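PDB 2J4D: cryptochrome DASH, chloroplastic/mitochondrial from Arabidopsis thaliana, which repairs cyclobutane pyrimidine dimers in single-stranded DNA with bound FAD and a folate light antenna, and may also act as a photoreceptor. Local coordinates for residues P8-E12 / E13-S17; L183-V187 / F188-D192; S129-D133 / F134-T138; P230-E233 / K234-V237. All coordinates share one frame; numbering follows the deposited sequence.

Contact 1. Residues P8-E12 / E13-S17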
loop_
_atom_site.group_PDB
_atom_site.type_symbol
_atom_site.label_atom_id
_atom_site.label_comp_id
_atom_site.label_asym_id
_atom_site.label_seq_id
_atom_site.Cartn_x
_atom_site.Cartn_y
_atom_site.Cartn_z
ATOM N N PRO A 8 12.478 4.815 6.775
ATOM C CA PRO A 8 12.923 5.009 8.164
ATOM C C PRO A 8 14.106 5.980 8.180
ATOM O O PRO A 8 14.714 6.231 7.138
ATOM C CB PRO A 8 13.332 3.606 8.592
ATOM C CG PRO A 8 13.875 3.019 7.309
ATOM C CD PRO A 8 12.863 3.481 6.277
ATOM N N ALA A 9 14.438 6.518 9.349
ATOM C CA ALA A 9 15.546 7.471 9.443
ATOM C C ALA A 9 16.900 6.785 9.617
ATOM O O ALA A 9 17.940 7.442 9.667
ATOM C CB ALA A 9 15.296 8.450 10.596
ATOM N N LEU A 10 16.886 5.461 9.685
ATOM C CA LEU A 10 18.101 4.676 9.864
ATOM C C LEU A 10 19.147 4.880 8.765
ATOM O O LEU A 10 18.816 5.187 7.620
ATOM C CB LEU A 10 17.748 3.189 9.922
ATOM C CG LEU A 10 16.669 2.760 10.919
ATOM C CD1 LEU A 10 16.385 1.277 10.737
ATOM C CD2 LEU A 10 17.125 3.045 12.343
ATOM N N THR A 11 20.413 4.687 9.124
ATOM C CA THR A 11 21.502 4.816 8.164
ATOM C C THR A 11 21.510 3.549 7.320
ATOM O O THR A 11 20.889 2.554 7.692
ATOM C CB THR A 11 22.862 4.921 8.862
ATOM O OG1 THR A 11 23.140 3.692 9.541
ATOM C CG2 THR A 11 22.859 6.061 9.871
ATOM N N GLU A 12 22.212 3.584 6.191
ATOM C CA GLU A 12 22.293 2.422 5.315
ATOM C C GLU A 12 22.884 1.219 6.043
ATOM O O GLU A 12 22.496 0.081 5.779
ATOM C CB GLU A 12 23.128 2.740 4.069
ATOM C CG GLU A 12 22.399 3.575 3.018
ATOM C CD GLU A 12 21.123 2.908 2.515
ATOM O OE1 GLU A 12 21.145 1.677 2.288
ATOM O OE2 GLU A 12 20.104 3.613 2.334
ATOM N N GLU A 13 23.817 1.463 6.959
ATOM C CA GLU A 13 24.417 0.365 7.710
ATOM C C GLU A 13 23.433 -0.178 8.728
ATOM O O GLU A 13 23.363 -1.384 8.954
ATOM C CB GLU A 13 25.687 0.810 8.438
ATOM C CG GLU A 13 26.846 1.116 7.517
ATOM C CD GLU A 13 26.785 2.522 6.963
ATOM O OE1 GLU A 13 27.073 2.703 5.759
ATOM O OE2 GLU A 13 26.459 3.448 7.736
ATOM N N GLU A 14 22.684 0.723 9.357
ATOM C CA GLU A 14 21.695 0.318 10.345
ATOM C C GLU A 14 20.609 -0.515 9.682
ATOM O O GLU A 14 20.157 -1.513 10.237
ATOM C CB GLU A 14 21.054 1.538 10.989
ATOM C CG GLU A 14 21.988 2.341 11.864
ATOM C CD GLU A 14 21.277 3.501 12.517
ATOM O OE1 GLU A 14 20.755 4.363 11.782
ATOM O OE2 GLU A 14 21.235 3.548 13.764
ATOM N N ILE A 15 20.184 -0.089 8.497
ATOM C CA ILE A 15 19.158 -0.822 7.774
ATOM C C ILE A 15 19.680 -2.210 7.449
ATOM O O ILE A 15 18.979 -3.197 7.633
ATOM C CB ILE A 15 18.754 -0.100 6.467
ATOM C CG1 ILE A 15 17.999 1.187 6.797
ATOM C CG2 ILE A 15 17.880 -1.011 5.608
ATOM C CD1 ILE A 15 17.643 2.011 5.570
ATOM N N ASP A 16 20.923 -2.302 6.983
ATOM C CA ASP A 16 21.468 -3.612 6.649
ATOM C C ASP A 16 21.614 -4.553 7.847
ATOM O O ASP A 16 21.355 -5.751 7.726
ATOM C CB ASP A 16 22.813 -3.474 5.926
ATOM C CG ASP A 16 22.664 -2.914 4.522
ATOM O OD1 ASP A 16 21.582 -3.098 3.919
ATOM O OD2 ASP A 16 23.631 -2.306 4.012
ATOM N N SER A 17 22.018 -4.032 9.005
ATOM C CA SER A 17 22.181 -4.907 10.163
ATOM C C SER A 17 20.833 -5.327 10.748
ATOM O O SER A 17 20.681 -6.455 11.221
ATOM C CB SER A 17 23.041 -4.241 11.245
ATOM O OG SER A 17 22.423 -3.072 11.743
#
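Thr-11 and Glu-14 exchange hydrogen bonds in both directions, the capping box that starts helix 12-26. Glu-14 N donates to Thr-11 OG1 at 3.0 Å, while Glu-14 OE1 accepts from Thr-11 N at 2.7 Å. The second bond is nearly straight, 166° at the hydrogen, and falls on the anti lone pair of OE1, the one turned from the other carboxylate oxygen. Thr-11 suits the N-cap because its chi1 of 65° sets OG1 between its own backbone N and carbonyl carbon, facing the amides of the first turn. Glu-14 returns from that turn with its chain extended beyond CG, and CG passes 2.9 Å from Thr-11 OG1.

The backbone carbonyls behind the cap are taken up as well. Thr-11 O accepts from Ile-15 N at 2.9 Å, and Glu-12 O from Asp-16 N at 3.1 Å. On the apolar side of the start, Leu-10 CB rests 3.7 Å from Ile-15 CG1, and Pro-8 CG reaches Ile-15 CD1 more loosely. The acids have partners farther off: Asp-16 OD1 forms a salt bridge with Lys-107, Glu-12 OE2 one with Arg-6, and Glu-14 OE2 a long, weak ion pair with Lys-265 of helix 252-265.

Acidic residues fit this end of a helix, where the first-turn N-H groups point past the helix start and the dipole has its positive end. The carboxylate of Glu-14 would therefore probably be stabilised in its charged form, and its bond to Thr-11 N ties the incoming loop to the helix start.

Contact 2. Residues L183-V187 / F188-D192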
loop_
_atom_site.group_PDB
_atom_site.type_symbol
_atom_site.label_atom_id
_atom_site.label_comp_id
_atom_site.label_asym_id
_atom_site.label_seq_id
_atom_site.Cartn_x
_atom_site.Cartn_y
_atom_site.Cartn_z
ATOM N N LEU A 183 -11.667 -17.472 7.730
ATOM C CA LEU A 183 -12.790 -16.615 8.112
ATOM C C LEU A 183 -14.041 -17.384 8.521
ATOM O O LEU A 183 -14.266 -18.506 8.074
ATOM C CB LEU A 183 -13.149 -15.672 6.963
ATOM C CG LEU A 183 -12.089 -14.638 6.576
ATOM C CD1 LEU A 183 -12.587 -13.835 5.383
ATOM C CD2 LEU A 183 -11.817 -13.714 7.753
ATOM N N PRO A 184 -14.869 -16.784 9.390
ATOM C CA PRO A 184 -16.103 -17.431 9.847
ATOM C C PRO A 184 -17.251 -17.240 8.860
ATOM O O PRO A 184 -18.412 -17.399 9.213
ATOM C CB PRO A 184 -16.369 -16.753 11.188
ATOM C CG PRO A 184 -15.863 -15.362 10.958
ATOM C CD PRO A 184 -14.566 -15.586 10.198
ATOM N N PHE A 185 -16.914 -16.878 7.624
ATOM C CA PHE A 185 -17.905 -16.681 6.569
ATOM C C PHE A 185 -17.218 -16.573 5.211
ATOM O O PHE A 185 -16.041 -16.224 5.138
ATOM C CB PHE A 185 -18.756 -15.416 6.827
ATOM C CG PHE A 185 -18.024 -14.306 7.561
ATOM C CD1 PHE A 185 -16.849 -13.760 7.049
ATOM C CD2 PHE A 185 -18.505 -13.830 8.779
ATOM C CE1 PHE A 185 -16.161 -12.759 7.743
ATOM C CE2 PHE A 185 -17.827 -12.831 9.484
ATOM C CZ PHE A 185 -16.650 -12.293 8.966
ATOM N N ASP A 186 -17.928 -16.918 4.138
ATOM C CA ASP A 186 -17.342 -16.773 2.810
ATOM C C ASP A 186 -17.413 -15.268 2.586
ATOM O O ASP A 186 -18.310 -14.620 3.125
ATOM C CB ASP A 186 -18.174 -17.480 1.738
ATOM C CG ASP A 186 -17.562 -17.341 0.348
ATOM O OD1 ASP A 186 -16.580 -18.056 0.054
ATOM O OD2 ASP A 186 -18.043 -16.500 -0.446
ATOM N N VAL A 187 -16.497 -14.708 1.797
ATOM C CA VAL A 187 -16.494 -13.261 1.568
ATOM C C VAL A 187 -17.765 -12.711 0.937
ATOM O O VAL A 187 -18.071 -11.525 1.079
ATOM C CB VAL A 187 -15.278 -12.818 0.717
ATOM C CG1 VAL A 187 -13.992 -13.076 1.494
ATOM C CG2 VAL A 187 -15.256 -13.562 -0.608
ATOM N N PHE A 188 -18.506 -13.564 0.238
ATOM C CA PHE A 188 -19.761 -13.140 -0.372
ATOM C C PHE A 188 -20.704 -12.693 0.740
ATOM O O PHE A 188 -21.586 -11.868 0.533
ATOM C CB PHE A 188 -20.394 -14.300 -1.149
ATOM C CG PHE A 188 -20.104 -14.273 -2.623
ATOM C CD1 PHE A 188 -18.971 -13.629 -3.112
ATOM C CD2 PHE A 188 -20.962 -14.898 -3.523
ATOM C CE1 PHE A 188 -18.696 -13.606 -4.481
ATOM C CE2 PHE A 188 -20.697 -14.883 -4.894
ATOM C CZ PHE A 188 -19.563 -14.235 -5.373
ATOM N N ASP A 189 -20.510 -13.253 1.928
ATOM C CA ASP A 189 -21.345 -12.895 3.065
ATOM C C ASP A 189 -20.580 -12.089 4.101
ATOM O O ASP A 189 -20.850 -12.175 5.299
ATOM C CB ASP A 189 -21.940 -14.151 3.695
ATOM C CG ASP A 189 -23.175 -14.630 2.958
ATOM O OD1 ASP A 189 -24.264 -14.056 3.179
ATOM O OD2 ASP A 189 -23.049 -15.565 2.143
ATOM N N LEU A 190 -19.614 -11.306 3.637
ATOM C CA LEU A 190 -18.836 -10.473 4.548
ATOM C C LEU A 190 -19.798 -9.440 5.134
ATOM O O LEU A 190 -20.631 -8.890 4.414
ATOM C CB LEU A 190 -17.731 -9.744 3.779
ATOM C CG LEU A 190 -16.631 -9.082 4.607
ATOM C CD1 LEU A 190 -15.674 -10.158 5.078
ATOM C CD2 LEU A 190 -15.888 -8.036 3.768
ATOM N N PRO A 191 -19.712 -9.173 6.447
ATOM C CA PRO A 191 -20.609 -8.181 7.056
ATOM C C PRO A 191 -20.378 -6.804 6.431
ATOM O O PRO A 191 -19.238 -6.437 6.147
ATOM C CB PRO A 191 -20.206 -8.212 8.531
ATOM C CG PRO A 191 -19.780 -9.644 8.722
ATOM C CD PRO A 191 -18.958 -9.905 7.480
ATOM N N ASP A 192 -21.449 -6.044 6.202
ATOM C CA ASP A 192 -21.300 -4.709 5.622
ATOM C C ASP A 192 -20.930 -3.666 6.670
ATOM O O ASP A 192 -20.747 -2.491 6.356
ATOM C CB ASP A 192 -22.577 -4.279 4.889
ATOM C CG ASP A 192 -22.699 -4.920 3.512
ATOM O OD1 ASP A 192 -21.648 -5.249 2.919
ATOM O OD2 ASP A 192 -23.835 -5.083 3.013
#
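The ring of Phe-185 lies between two prolines. Pro-191 CD sits over one face, 3.8 Å from the ring centroid and 20° off the normal, a CH-pi contact displaced toward the rim where CZ and CE2 lie. Pro-184 CG occupies the opposite face, also off centre. Leu-190 CD1 approaches CE1 obliquely at 3.8 Å. Proline suits such a place because the C-H bonds of its rigid ring, made slightly positive at CD by the adjoining nitrogen, meet the pi cloud favourably.

Between these groups the chain makes a tight 3-10 turn. Asp-186 O accepts from Asp-189 N at 2.9 Å, and Val-187 O from Leu-190 N at 3.0 Å. The side chain of Asp-186 adds a third bond: with CG anti to its backbone N (chi1 -180°), OD2 meets Phe-188 N at 3.0 Å, the donor standing above the carboxylate plane. The Phe-188 side chain runs beside that of Asp-186, its ring plane 76° from the carboxylate.

Replacing Phe-185 by an alanine would probably leave Pro-184 and Pro-191 without the surface that separates them and open a gap beside Leu-190 CD1.

Leu-190 continues inward onto Tyr-331 and Leu-335 of helix 317-339, while Asp-192 forms a salt bridge with Lys-338. Phe-188, Asp-189, Asp-192 and Lys-338 belong to a folate pocket seen in the crystal structure. CH-pi and apolar contacts, with backbone bonds and the Asp-186 carboxylate, thus fix the turn from which Phe-188 and Asp-189 project.

Contact 3. Residues S129-D133 / F134-T138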
loop_
_atom_site.group_PDB
_atom_site.type_symbol
_atom_site.label_atom_id
_atom_site.label_comp_id
_atom_site.label_asym_id
_atom_site.label_seq_id
_atom_site.Cartn_x
_atom_site.Cartn_y
_atom_site.Cartn_z
ATOM N N SER A 129 6.256 -17.515 -22.271
ATOM C CA SER A 129 7.497 -17.658 -23.016
ATOM C C SER A 129 8.603 -18.243 -22.138
ATOM O O SER A 129 9.319 -19.169 -22.545
ATOM C CB SER A 129 7.937 -16.300 -23.555
ATOM O OG SER A 129 9.156 -16.420 -24.266
ATOM N N LEU A 130 8.753 -17.689 -20.936
ATOM C CA LEU A 130 9.766 -18.175 -20.012
ATOM C C LEU A 130 9.455 -19.599 -19.586
ATOM O O LEU A 130 10.363 -20.419 -19.450
ATOM C CB LEU A 130 9.855 -17.272 -18.776
ATOM C CG LEU A 130 10.423 -15.864 -18.989
ATOM C CD1 LEU A 130 10.241 -15.036 -17.713
ATOM C CD2 LEU A 130 11.905 -15.955 -19.357
ATOM N N ALA A 131 8.175 -19.897 -19.372
ATOM C CA ALA A 131 7.785 -21.239 -18.948
ATOM C C ALA A 131 8.206 -22.269 -19.993
ATOM O O ALA A 131 8.756 -23.324 -19.654
ATOM C CB ALA A 131 6.283 -21.305 -18.720
ATOM N N LYS A 132 7.951 -21.959 -21.259
ATOM C CA LYS A 132 8.320 -22.861 -22.345
ATOM C C LYS A 132 9.839 -22.974 -22.429
ATOM O O LYS A 132 10.388 -24.070 -22.471
ATOM C CB LYS A 132 7.781 -22.337 -23.676
ATOM C CG LYS A 132 8.189 -23.178 -24.883
ATOM C CD LYS A 132 7.674 -22.566 -26.178
ATOM C CE LYS A 132 8.121 -23.364 -27.397
ATOM N NZ LYS A 132 7.578 -24.752 -27.384
ATOM N N ASP A 133 10.512 -21.832 -22.451
ATOM C CA ASP A 133 11.963 -21.805 -22.533
ATOM C C ASP A 133 12.661 -22.641 -21.461
ATOM O O ASP A 133 13.581 -23.404 -21.770
ATOM C CB ASP A 133 12.476 -20.364 -22.451
ATOM C CG ASP A 133 12.158 -19.557 -23.697
ATOM O OD1 ASP A 133 11.558 -20.116 -24.641
ATOM O OD2 ASP A 133 12.511 -18.358 -23.729
ATOM N N PHE A 134 12.227 -22.505 -20.211
ATOM C CA PHE A 134 12.851 -23.232 -19.113
ATOM C C PHE A 134 12.128 -24.498 -18.677
ATOM O O PHE A 134 12.544 -25.155 -17.725
ATOM C CB PHE A 134 13.031 -22.284 -17.927
ATOM C CG PHE A 134 14.000 -21.165 -18.197
ATOM C CD1 PHE A 134 15.368 -21.372 -18.079
ATOM C CD2 PHE A 134 13.549 -19.924 -18.614
ATOM C CE1 PHE A 134 16.274 -20.352 -18.376
ATOM C CE2 PHE A 134 14.444 -18.901 -18.914
ATOM C CZ PHE A 134 15.810 -19.118 -18.793
ATOM N N GLY A 135 11.054 -24.845 -19.377
ATOM C CA GLY A 135 10.306 -26.044 -19.033
ATOM C C GLY A 135 9.741 -26.040 -17.623
ATOM O O GLY A 135 9.717 -27.073 -16.952
ATOM N N ALA A 136 9.282 -24.877 -17.168
ATOM C CA ALA A 136 8.707 -24.748 -15.833
ATOM C C ALA A 136 7.406 -25.538 -15.736
ATOM O O ALA A 136 6.591 -25.512 -16.643
ATOM C CB ALA A 136 8.445 -23.280 -15.528
ATOM N N ARG A 137 7.204 -26.244 -14.634
ATOM C CA ARG A 137 5.976 -27.013 -14.471
ATOM C C ARG A 137 4.868 -26.112 -13.942
ATOM O O ARG A 137 3.684 -26.356 -14.169
ATOM C CB ARG A 137 6.185 -28.147 -13.468
ATOM C CG ARG A 137 7.376 -29.037 -13.754
ATOM C CD ARG A 137 7.422 -30.195 -12.766
ATOM N NE ARG A 137 8.551 -31.082 -13.021
ATOM C CZ ARG A 137 8.815 -32.176 -12.314
ATOM N NH1 ARG A 137 8.026 -32.523 -11.303
ATOM N NH2 ARG A 137 9.869 -32.922 -12.613
ATOM N N THR A 138 5.265 -25.059 -13.241
ATOM C CA THR A 138 4.299 -24.162 -12.633
ATOM C C THR A 138 4.778 -22.719 -12.566
ATOM O O THR A 138 5.969 -22.433 -12.693
ATOM C CB THR A 138 4.039 -24.584 -11.186
ATOM O OG1 THR A 138 5.297 -24.639 -10.500
ATOM C CG2 THR A 138 3.394 -25.948 -11.112
#
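A Schellman motif ends helix 123-134 and turns the chain toward strand 138-142, within the alpha/beta domain of the photolyase family. Its two bonds reach back into the last turn: Ala-136 N gives to Ala-131 O at 3.0 Å, on a lone pair in the carbonyl plane, and Gly-135 N gives to Lys-132 O at 3.3 Å, from well above that carbonyl's plane. Gly-135 has a phi of 60°, a value that favours glycine since it lacks the CB that strains other residues there. One step earlier the ordinary helical pattern still holds, Phe-134 N bonding to Leu-130 O at 2.9 Å with an angle of 164°.

The apolar side chains accompany this turn. Ala-131 CB and Ala-136 CB face each other across it at 4.3 Å, a hydrophobic contact usual in Schellman endings between the two residues joined by the 6-to-1 bond. Small side chains suit both positions, because each also packs against Ile-43 of strand 41-46, in the middle of the parallel sheet. Leu-130 bears on Ile-43 and on Val-71 of the next strand, so this face of the helix lies against the sheet, whereas Lys-132 and Asp-133 are exposed.

Phe-134 extends the cover over Leu-69, Pro-221 and Val-223. Its CG is anti to its carbonyl carbon (chi1 -66°), which lays the ring alongside the Leu-130 side chain, the two pointing the same way. Leu-130 CD2 meets this ring at its edge, in plane, 3.9 Å from Phe-134 CE2.

Contact 4. Residues P230-E233 / K234-V237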
loop_
_atom_site.group_PDB
_atom_site.type_symbol
_atom_site.label_atom_id
_atom_site.label_comp_id
_atom_site.label_asym_id
_atom_site.label_seq_id
_atom_site.Cartn_x
_atom_site.Cartn_y
_atom_site.Cartn_z
ATOM N N PRO A 230 14.431 -1.145 -14.653
ATOM C CA PRO A 230 14.121 -0.058 -15.579
ATOM C C PRO A 230 14.262 1.302 -14.920
ATOM O O PRO A 230 14.308 1.414 -13.695
ATOM C CB PRO A 230 12.684 -0.360 -15.984
ATOM C CG PRO A 230 12.108 -0.889 -14.705
ATOM C CD PRO A 230 13.204 -1.838 -14.224
ATOM N N THR A 231 14.365 2.333 -15.743
ATOM C CA THR A 231 14.471 3.687 -15.238
ATOM C C THR A 231 13.126 4.313 -15.536
ATOM O O THR A 231 12.486 3.973 -16.533
ATOM C CB THR A 231 15.561 4.497 -15.973
ATOM O OG1 THR A 231 15.168 4.711 -17.338
ATOM C CG2 THR A 231 16.887 3.759 -15.934
ATOM N N LEU A 232 12.685 5.220 -14.678
ATOM C CA LEU A 232 11.412 5.866 -14.894
ATOM C C LEU A 232 11.374 6.521 -16.267
ATOM O O LEU A 232 10.350 6.481 -16.951
ATOM C CB LEU A 232 11.152 6.905 -13.804
ATOM C CG LEU A 232 10.950 6.306 -12.411
ATOM C CD1 LEU A 232 10.570 7.415 -11.427
ATOM C CD2 LEU A 232 9.859 5.244 -12.461
ATOM N N GLU A 233 12.496 7.107 -16.677
ATOM C CA GLU A 233 12.563 7.765 -17.975
ATOM C C GLU A 233 12.275 6.810 -19.132
ATOM O O GLU A 233 11.579 7.178 -20.076
ATOM C CB GLU A 233 13.926 8.439 -18.149
ATOM C CG GLU A 233 14.107 9.639 -17.220
ATOM C CD GLU A 233 15.519 10.197 -17.245
ATOM O OE1 GLU A 233 16.458 9.455 -16.883
ATOM O OE2 GLU A 233 15.684 11.377 -17.625
ATOM N N LYS A 234 12.807 5.593 -19.069
ATOM C CA LYS A 234 12.548 4.609 -20.118
ATOM C C LYS A 234 11.053 4.311 -20.149
ATOM O O LYS A 234 10.497 3.976 -21.198
ATOM C CB LYS A 234 13.282 3.293 -19.842
ATOM C CG LYS A 234 14.782 3.308 -20.049
ATOM C CD LYS A 234 15.363 1.910 -19.789
ATOM C CE LYS A 234 16.276 1.885 -18.564
ATOM N NZ LYS A 234 16.668 0.506 -18.144
ATOM N N LEU A 235 10.418 4.421 -18.983
ATOM C CA LEU A 235 8.993 4.154 -18.837
ATOM C C LEU A 235 8.117 5.328 -19.198
ATOM O O LEU A 235 6.893 5.218 -19.180
ATOM C CB LEU A 235 8.692 3.733 -17.405
ATOM C CG LEU A 235 9.507 2.509 -17.017
ATOM C CD1 LEU A 235 9.244 2.130 -15.567
ATOM C CD2 LEU A 235 9.150 1.384 -17.965
ATOM N N GLY A 236 8.738 6.458 -19.514
ATOM C CA GLY A 236 7.967 7.626 -19.889
ATOM C C GLY A 236 7.501 8.471 -18.721
ATOM O O GLY A 236 6.540 9.230 -18.840
ATOM N N VAL A 237 8.179 8.343 -17.585
ATOM C CA VAL A 237 7.818 9.119 -16.407
ATOM C C VAL A 237 8.982 10.033 -16.044
ATOM O O VAL A 237 10.125 9.591 -15.975
ATOM C CB VAL A 237 7.507 8.197 -15.192
ATOM C CG1 VAL A 237 7.195 9.045 -13.962
ATOM C CG2 VAL A 237 6.323 7.290 -15.512
#
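Lys-234 folds back over Thr-231, crossing it at about a right angle. Its CB stands 3.4 Å from Thr-231 OG1, and CG comes closer to the same oxygen, at 3.1 Å. CD runs on past OG1, then the chain bends at chi3 (-114°) and brings CE against the methyl: CE lies 3.3 Å from Thr-231 CG2, a close carbon-carbon approach. NZ ends near the backbone, 3.7 Å from Pro-230 CA. A long aliphatic chain suits this exposed site, since its methylenes lie on the threonine while its charge reaches past it.

Thr-231 OG1 also accepts from Lys-234 N at 3.1 Å and so holds the start of the turn. That turn, a type I beta turn from Glu-233 to Gly-236, is closed by Gly-236 N to Glu-233 O. Around it Leu-235 N gives to Thr-231 O, and Val-237 N to Leu-232 O at 2.9 Å. Gly-236 suits its place, since at its backbone angles a side-chain carbon would collide with the carbonyl O of Leu-235. A valine in place of Thr-231 would probably leave Lys-234 N without its side-chain acceptor and the turn less firmly held at its start.

Apart from this, Leu-232 CB packs 4.1 Å from Val-237 CB, and Pro-230 CG lies near Leu-235 CD1. Pro-230, Leu-232 and Leu-235 all touch Met-99 of helix 92-111.

In the fold
All four contacts are local turns far apart in space. None is wholly core: contacts 1, 2 and 3 are partly buried and contact 4 is a surface contact. Contacts 1 and 3 treat opposite ends of helices, a side-chain capping box at a start and a glycine-dependent backbone motif at a finish. Contact 4 also uses a threonine hydroxyl and a glycine, but in a loop. Contacts 3 and 4 both pack on strand 67-74, their nearest atoms about 14 Å apart. Contact 2, across the chain's centre from contacts 1 and 4, differs in its CH-pi contact between proline and an aromatic ring and in holding residues of a folate pocket.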